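Local coordinates for interleukin-20 receptor subunit beta (Homo sapiens, PDB 6DF3), which pairs with IL20RA or IL22RA1 to form cell-surface receptors, the first for interleukins 19, 20 and 24, the second for interleukins 20 and 24, at residues I120-L125 and F129-A134; Y40-T45 and P74-V79. The protein carries 1 engineered substitution. All coordinates share one frame; numbering follows the deposited sequence.

Contact 1. Residues I120-L125 and F129-A134; sequences IELEDL and FEFLVA
In the beta-sandwich of the second fibronectin type III domain, strands 117-122 and 130-137 belong to different sheets; Ile120 and Leu122 meet Val133 and Phe131 in the hydrophobic layer between them, and Leu125 and Phe129 continue it where the chain leaves the strands. The axes of the short strand segments approach to 10.1 Å, at 146° between their directions, and side-chain packing, with no hydrogen bond across, joins them. Ile120 and Val133 reach toward each other tip to tip, CD1 of Ile120 lying 3.7 Å from CG1 of Val133. Next along, Leu122 and Phe131 slide past one another in opposite directions. Leu122 CB sits over one face of the Phe131 ring, 4.0 Å from its centroid, in a CH-pi contact, while Leu122 CD2 comes within 3.6 Å of Phe131 CD2. Val149 and Ala171, from the neighbours of strand 130-137 in its sheet, also touch Leu122. Beyond the strand, an inverse gamma turn centred on Asp124 leads to Leu125, whose CD1 meets the CE2–CZ side of the Phe131 ring. Chi1 of -66° places the Phe129 ring beside Leu125, and Leu125 CB stands over one face, 3.8 Å from the ring centroid and offset toward the rim.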
loop_
_atom_site.group_PDB
_atom_site.type_symbol
_atom_site.label_atom_id
_atom_site.label_comp_id
_atom_site.label_asym_id
_atom_site.label_seq_id
_atom_site.Cartn_x
_atom_site.Cartn_y
_atom_site.Cartn_z
ATOM N N ILE C 120 -11.621 -25.310 -4.203
ATOM C CA ILE C 120 -10.569 -24.961 -5.119
ATOM C C ILE C 120 -9.357 -24.514 -4.294
ATOM O O ILE C 120 -9.494 -23.940 -3.185
ATOM C CB ILE C 120 -11.046 -23.890 -6.143
ATOM C CG1 ILE C 120 -10.091 -23.825 -7.340
ATOM C CG2 ILE C 120 -11.170 -22.496 -5.525
ATOM C CD1 ILE C 120 -10.489 -22.859 -8.453
ATOM N N GLU C 121 -8.171 -24.814 -4.812
ATOM C CA GLU C 121 -6.901 -24.313 -4.278
ATOM C C GLU C 121 -6.047 -23.847 -5.442
ATOM O O GLU C 121 -5.585 -24.654 -6.241
ATOM C CB GLU C 121 -6.201 -25.431 -3.511
ATOM C CG GLU C 121 -4.799 -25.089 -3.022
ATOM C CD GLU C 121 -4.352 -25.975 -1.864
ATOM O OE1 GLU C 121 -4.910 -27.077 -1.674
ATOM O OE2 GLU C 121 -3.435 -25.551 -1.126
ATOM N N LEU C 122 -5.858 -22.544 -5.562
ATOM C CA LEU C 122 -5.039 -22.011 -6.616
ATOM C C LEU C 122 -3.591 -22.078 -6.195
ATOM O O LEU C 122 -3.253 -22.512 -5.080
ATOM C CB LEU C 122 -5.465 -20.594 -7.019
ATOM C CG LEU C 122 -6.894 -20.678 -7.603
ATOM C CD1 LEU C 122 -7.868 -19.610 -7.079
ATOM C CD2 LEU C 122 -6.810 -20.654 -9.107
ATOM N N GLU C 123 -2.752 -21.773 -7.176
ATOM C CA GLU C 123 -1.324 -21.727 -7.021
ATOM C C GLU C 123 -0.993 -20.318 -6.516
ATOM O O GLU C 123 -1.554 -19.332 -7.000
ATOM C CB GLU C 123 -0.700 -21.990 -8.385
ATOM C CG GLU C 123 0.801 -22.256 -8.366
ATOM C CD GLU C 123 1.392 -22.346 -9.768
ATOM O OE1 GLU C 123 1.179 -21.380 -10.568
ATOM O OE2 GLU C 123 2.035 -23.397 -10.053
ATOM N N ASP C 124 -0.115 -20.231 -5.538
ATOM C CA ASP C 124 0.296 -18.923 -4.955
ATOM C C ASP C 124 1.169 -18.057 -5.858
ATOM O O ASP C 124 2.363 -18.046 -5.697
ATOM C CB ASP C 124 1.049 -19.196 -3.664
ATOM C CG ASP C 124 1.286 -17.934 -2.824
ATOM O OD1 ASP C 124 1.411 -16.790 -3.362
ATOM O OD2 ASP C 124 1.403 -18.110 -1.589
ATOM N N LEU C 125 0.585 -17.276 -6.757
ATOM C CA LEU C 125 1.366 -16.341 -7.553
ATOM C C LEU C 125 1.776 -14.975 -6.892
ATOM O O LEU C 125 2.427 -14.119 -7.538
ATOM C CB LEU C 125 0.650 -16.090 -8.877
ATOM C CG LEU C 125 0.447 -17.371 -9.702
ATOM C CD1 LEU C 125 -0.554 -17.108 -10.807
ATOM C CD2 LEU C 125 1.777 -17.825 -10.325
ATOM N N PHE C 129 -1.308 -10.516 -7.688
ATOM C CA PHE C 129 -2.380 -11.236 -8.395
ATOM C C PHE C 129 -3.668 -11.445 -7.653
ATOM O O PHE C 129 -3.669 -12.025 -6.533
ATOM C CB PHE C 129 -1.924 -12.669 -8.769
ATOM C CG PHE C 129 -0.801 -12.723 -9.786
ATOM C CD1 PHE C 129 0.544 -12.578 -9.372
ATOM C CD2 PHE C 129 -1.068 -13.002 -11.117
ATOM C CE1 PHE C 129 1.598 -12.644 -10.287
ATOM C CE2 PHE C 129 -0.018 -13.091 -12.038
ATOM C CZ PHE C 129 1.315 -12.901 -11.616
ATOM N N GLU C 130 -4.758 -11.148 -8.367
ATOM C CA GLU C 130 -6.113 -11.593 -7.988
ATOM C C GLU C 130 -6.622 -12.688 -8.988
ATOM O O GLU C 130 -6.274 -12.672 -10.220
ATOM C CB GLU C 130 -7.084 -10.402 -7.966
ATOM C CG GLU C 130 -6.873 -9.416 -6.818
ATOM C CD GLU C 130 -7.658 -8.105 -7.012
ATOM O OE1 GLU C 130 -8.907 -8.165 -6.884
ATOM O OE2 GLU C 130 -7.033 -7.033 -7.327
ATOM N N PHE C 131 -7.424 -13.619 -8.441
ATOM C CA PHE C 131 -7.961 -14.796 -9.183
ATOM C C PHE C 131 -9.463 -14.653 -9.404
ATOM O O PHE C 131 -10.229 -14.371 -8.458
ATOM C CB PHE C 131 -7.709 -16.134 -8.465
ATOM C CG PHE C 131 -6.259 -16.456 -8.278
ATOM C CD1 PHE C 131 -5.557 -15.955 -7.183
ATOM C CD2 PHE C 131 -5.559 -17.245 -9.223
ATOM C CE1 PHE C 131 -4.202 -16.249 -7.004
ATOM C CE2 PHE C 131 -4.203 -17.559 -9.047
ATOM C CZ PHE C 131 -3.520 -17.049 -7.947
ATOM N N LEU C 132 -9.835 -14.817 -10.668
ATOM C CA LEU C 132 -11.199 -15.004 -11.117
ATOM C C LEU C 132 -11.466 -16.478 -11.308
ATOM O O LEU C 132 -10.728 -17.172 -11.979
ATOM C CB LEU C 132 -11.366 -14.356 -12.465
ATOM C CG LEU C 132 -12.665 -13.642 -12.701
ATOM C CD1 LEU C 132 -12.314 -12.164 -12.724
ATOM C CD2 LEU C 132 -13.361 -14.113 -13.996
ATOM N N VAL C 133 -12.542 -16.964 -10.736
ATOM C CA VAL C 133 -12.917 -18.371 -10.869
ATOM C C VAL C 133 -14.328 -18.390 -11.409
ATOM O O VAL C 133 -15.218 -17.792 -10.825
ATOM C CB VAL C 133 -12.810 -19.143 -9.536
ATOM C CG1 VAL C 133 -13.086 -20.627 -9.737
ATOM C CG2 VAL C 133 -11.413 -18.965 -8.954
ATOM N N ALA C 134 -14.501 -19.031 -12.559
ATOM C CA ALA C 134 -15.818 -19.240 -13.162
ATOM C C ALA C 134 -16.199 -20.643 -12.837
ATOM O O ALA C 134 -15.358 -21.560 -12.948
ATOM C CB ALA C 134 -15.790 -19.054 -14.673
#

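Contact 2. Residues Y40-T45 and P74-V79; sequences YESLYT and PYNLRV
The hydroxyl of Ser42 accepts a hydrogen bond from the side-chain amide of Asn76, with Asn76 ND2 3.0 Å from Ser42 OG. The bond is far from straight (N-H...O 133°), and the hydroxyl lies 28° out of the amide plane. A water gives at most a weak indirect link: it donates to the carbonyl oxygen of Pro74 at 2.8 Å (water O to Pro74 O) and makes a long, weak contact with Ser42 OG. The Ser42–Asn76 bond joins the short helix 39-44, which follows strand 31-37, to strand 74-83 of the first fibronectin type III domain. Little surface is buried, 78 Å² over both sides, and Ser42 and Asn76 alone make direct contact.

The CB of Ser42 already points toward the strand, and with OG anti to the backbone N (chi1 -154°) the hydroxyl comes within reach of the amide. From the strand, Asn76 sends ND2 across to the serine. The same ND2 is hydrogen-bonded to Gln37 OE1, so the amide joins the helix to the strand that leads into it. Replacing Asn76 by an alanine removes the amide and would probably leave Ser42 OG and Gln37 OE1 without their shared partner and this side of the helix freer to shift.

On the same helix, Tyr40 and Glu41 form hydrogen bonds with another protein chain of the assembly, Glu41 through both carboxylate oxygens. One ND2 thus supplies hydrogen bonds to both Ser42 OG and Gln37 OE1, which is consistent with a polar attachment to the strand for the same short helix whose residues bond to the other protein.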
loop_
_atom_site.group_PDB
_atom_site.type_symbol
_atom_site.label_atom_id
_atom_site.label_comp_id
_atom_site.label_asym_id
_atom_site.label_seq_id
_atom_site.Cartn_x
_atom_site.Cartn_y
_atom_site.Cartn_z
ATOM N N TYR C 40 11.567 7.728 -15.342
ATOM C CA TYR C 40 11.852 8.955 -14.754
ATOM C C TYR C 40 13.381 9.288 -14.978
ATOM O O TYR C 40 13.722 10.343 -15.511
ATOM C CB TYR C 40 11.583 8.967 -13.254
ATOM C CG TYR C 40 12.000 10.302 -12.642
ATOM C CD1 TYR C 40 11.348 11.479 -12.972
ATOM C CD2 TYR C 40 13.085 10.392 -11.822
ATOM C CE1 TYR C 40 11.700 12.716 -12.426
ATOM C CE2 TYR C 40 13.490 11.632 -11.281
ATOM C CZ TYR C 40 12.806 12.780 -11.611
ATOM O OH TYR C 40 13.198 13.936 -11.057
ATOM N N GLU C 41 14.274 8.399 -14.560
ATOM C CA GLU C 41 15.677 8.717 -14.578
ATOM C C GLU C 41 16.175 8.881 -16.036
ATOM O O GLU C 41 16.908 9.809 -16.377
ATOM C CB GLU C 41 16.454 7.697 -13.798
ATOM C CG GLU C 41 16.172 7.739 -12.280
ATOM C CD GLU C 41 14.967 6.942 -11.792
ATOM O OE1 GLU C 41 14.288 6.264 -12.614
ATOM O OE2 GLU C 41 14.610 7.129 -10.626
ATOM N N SER C 42 15.639 8.029 -16.893
ATOM C CA SER C 42 15.865 8.013 -18.295
ATOM C C SER C 42 15.600 9.391 -18.926
ATOM O O SER C 42 16.419 9.884 -19.663
ATOM C CB SER C 42 14.960 6.966 -18.912
ATOM O OG SER C 42 15.547 6.523 -20.081
ATOM N N LEU C 43 14.471 10.000 -18.607
ATOM C CA LEU C 43 14.071 11.323 -19.118
ATOM C C LEU C 43 14.537 12.565 -18.329
ATOM O O LEU C 43 14.606 13.620 -18.895
ATOM C CB LEU C 43 12.539 11.417 -19.180
ATOM C CG LEU C 43 11.813 10.497 -20.143
ATOM C CD1 LEU C 43 10.321 10.489 -19.885
ATOM C CD2 LEU C 43 12.062 10.913 -21.603
ATOM N N TYR C 44 14.769 12.496 -17.036
ATOM C CA TYR C 44 14.987 13.722 -16.301
ATOM C C TYR C 44 16.383 13.748 -15.651
ATOM O O TYR C 44 16.802 14.795 -15.245
ATOM C CB TYR C 44 13.915 13.916 -15.180
ATOM C CG TYR C 44 12.439 14.238 -15.556
ATOM C CD1 TYR C 44 11.573 13.232 -15.965
ATOM C CD2 TYR C 44 11.918 15.499 -15.423
ATOM C CE1 TYR C 44 10.244 13.484 -16.299
ATOM C CE2 TYR C 44 10.582 15.764 -15.780
ATOM C CZ TYR C 44 9.754 14.720 -16.201
ATOM O OH TYR C 44 8.392 14.888 -16.494
ATOM N N THR C 45 17.046 12.595 -15.471
ATOM C CA THR C 45 18.322 12.487 -14.776
ATOM C C THR C 45 19.090 11.346 -15.482
ATOM O O THR C 45 19.453 10.322 -14.862
ATOM C CB THR C 45 18.187 12.229 -13.232
ATOM O OG1 THR C 45 17.536 10.978 -12.886
ATOM C CG2 THR C 45 17.446 13.295 -12.583
ATOM N N PRO C 74 8.759 1.845 -18.791
ATOM C CA PRO C 74 9.955 1.172 -19.286
ATOM C C PRO C 74 11.173 1.511 -18.461
ATOM O O PRO C 74 11.350 2.657 -18.119
ATOM C CB PRO C 74 10.154 1.709 -20.749
ATOM C CG PRO C 74 9.286 2.951 -20.815
ATOM C CD PRO C 74 8.252 2.891 -19.704
ATOM N N TYR C 75 12.031 0.513 -18.255
ATOM C CA TYR C 75 13.231 0.556 -17.464
ATOM C C TYR C 75 14.433 0.172 -18.364
ATOM O O TYR C 75 14.359 -0.769 -19.122
ATOM C CB TYR C 75 13.139 -0.480 -16.303
ATOM C CG TYR C 75 12.501 0.016 -15.062
ATOM C CD1 TYR C 75 11.124 0.052 -14.968
ATOM C CD2 TYR C 75 13.257 0.438 -13.971
ATOM C CE1 TYR C 75 10.474 0.527 -13.808
ATOM C CE2 TYR C 75 12.627 0.930 -12.800
ATOM C CZ TYR C 75 11.228 0.974 -12.709
ATOM O OH TYR C 75 10.526 1.375 -11.570
ATOM N N ASN C 76 15.510 0.907 -18.241
ATOM C CA ASN C 76 16.793 0.552 -18.727
ATOM C C ASN C 76 17.509 -0.234 -17.682
ATOM O O ASN C 76 17.406 0.052 -16.503
ATOM C CB ASN C 76 17.624 1.813 -19.031
ATOM C CG ASN C 76 16.949 2.733 -20.025
ATOM O OD1 ASN C 76 16.181 2.291 -20.859
ATOM N ND2 ASN C 76 17.201 4.032 -19.889
ATOM N N LEU C 77 18.299 -1.179 -18.145
ATOM C CA LEU C 77 19.104 -2.045 -17.301
ATOM C C LEU C 77 20.491 -2.162 -17.962
ATOM O O LEU C 77 20.605 -2.132 -19.175
ATOM C CB LEU C 77 18.422 -3.380 -17.232
ATOM C CG LEU C 77 17.150 -3.421 -16.372
ATOM C CD1 LEU C 77 16.335 -4.629 -16.787
ATOM C CD2 LEU C 77 17.588 -3.544 -14.932
ATOM N N ARG C 78 21.545 -2.177 -17.153
ATOM C CA ARG C 78 22.871 -2.427 -17.641
ATOM C C ARG C 78 23.659 -3.324 -16.711
ATOM O O ARG C 78 23.442 -3.346 -15.510
ATOM C CB ARG C 78 23.611 -1.128 -17.837
ATOM C CG ARG C 78 23.847 -0.334 -16.584
ATOM C CD ARG C 78 24.655 0.935 -16.898
ATOM N NE ARG C 78 25.134 1.558 -15.688
ATOM C CZ ARG C 78 25.805 2.703 -15.666
ATOM N NH1 ARG C 78 26.123 3.333 -16.776
ATOM N NH2 ARG C 78 26.171 3.211 -14.518
ATOM N N VAL C 79 24.611 -4.024 -17.257
ATOM C CA VAL C 79 25.356 -5.002 -16.471
ATOM C C VAL C 79 26.830 -4.974 -16.815
ATOM O O VAL C 79 27.202 -4.684 -17.942
ATOM C CB VAL C 79 24.804 -6.403 -16.690
ATOM C CG1 VAL C 79 24.987 -6.822 -18.141
ATOM C CG2 VAL C 79 25.469 -7.424 -15.751
HETATM O O HOH W 1 13.388 3.916 -19.504
#

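In the fold
The two contacts sit in different fibronectin type III domains of the extracellular part of the receptor, contact 2 in the first and contact 1 in the second, on opposite sides of the chain's centre. Their centres are 34 Å apart and their nearest atoms about 16 Å, so they do not touch. Contact 1 is buried and apolar, joining two sheets of one sandwich, and no other chain of the assembly reaches its segments. Contact 2 is small and polar. Contact 1 (120-125 with 129-134) thus belongs to a domain interior, while contact 2 (40-45 with 74-79) lies at the surface beside residues that meet the other protein.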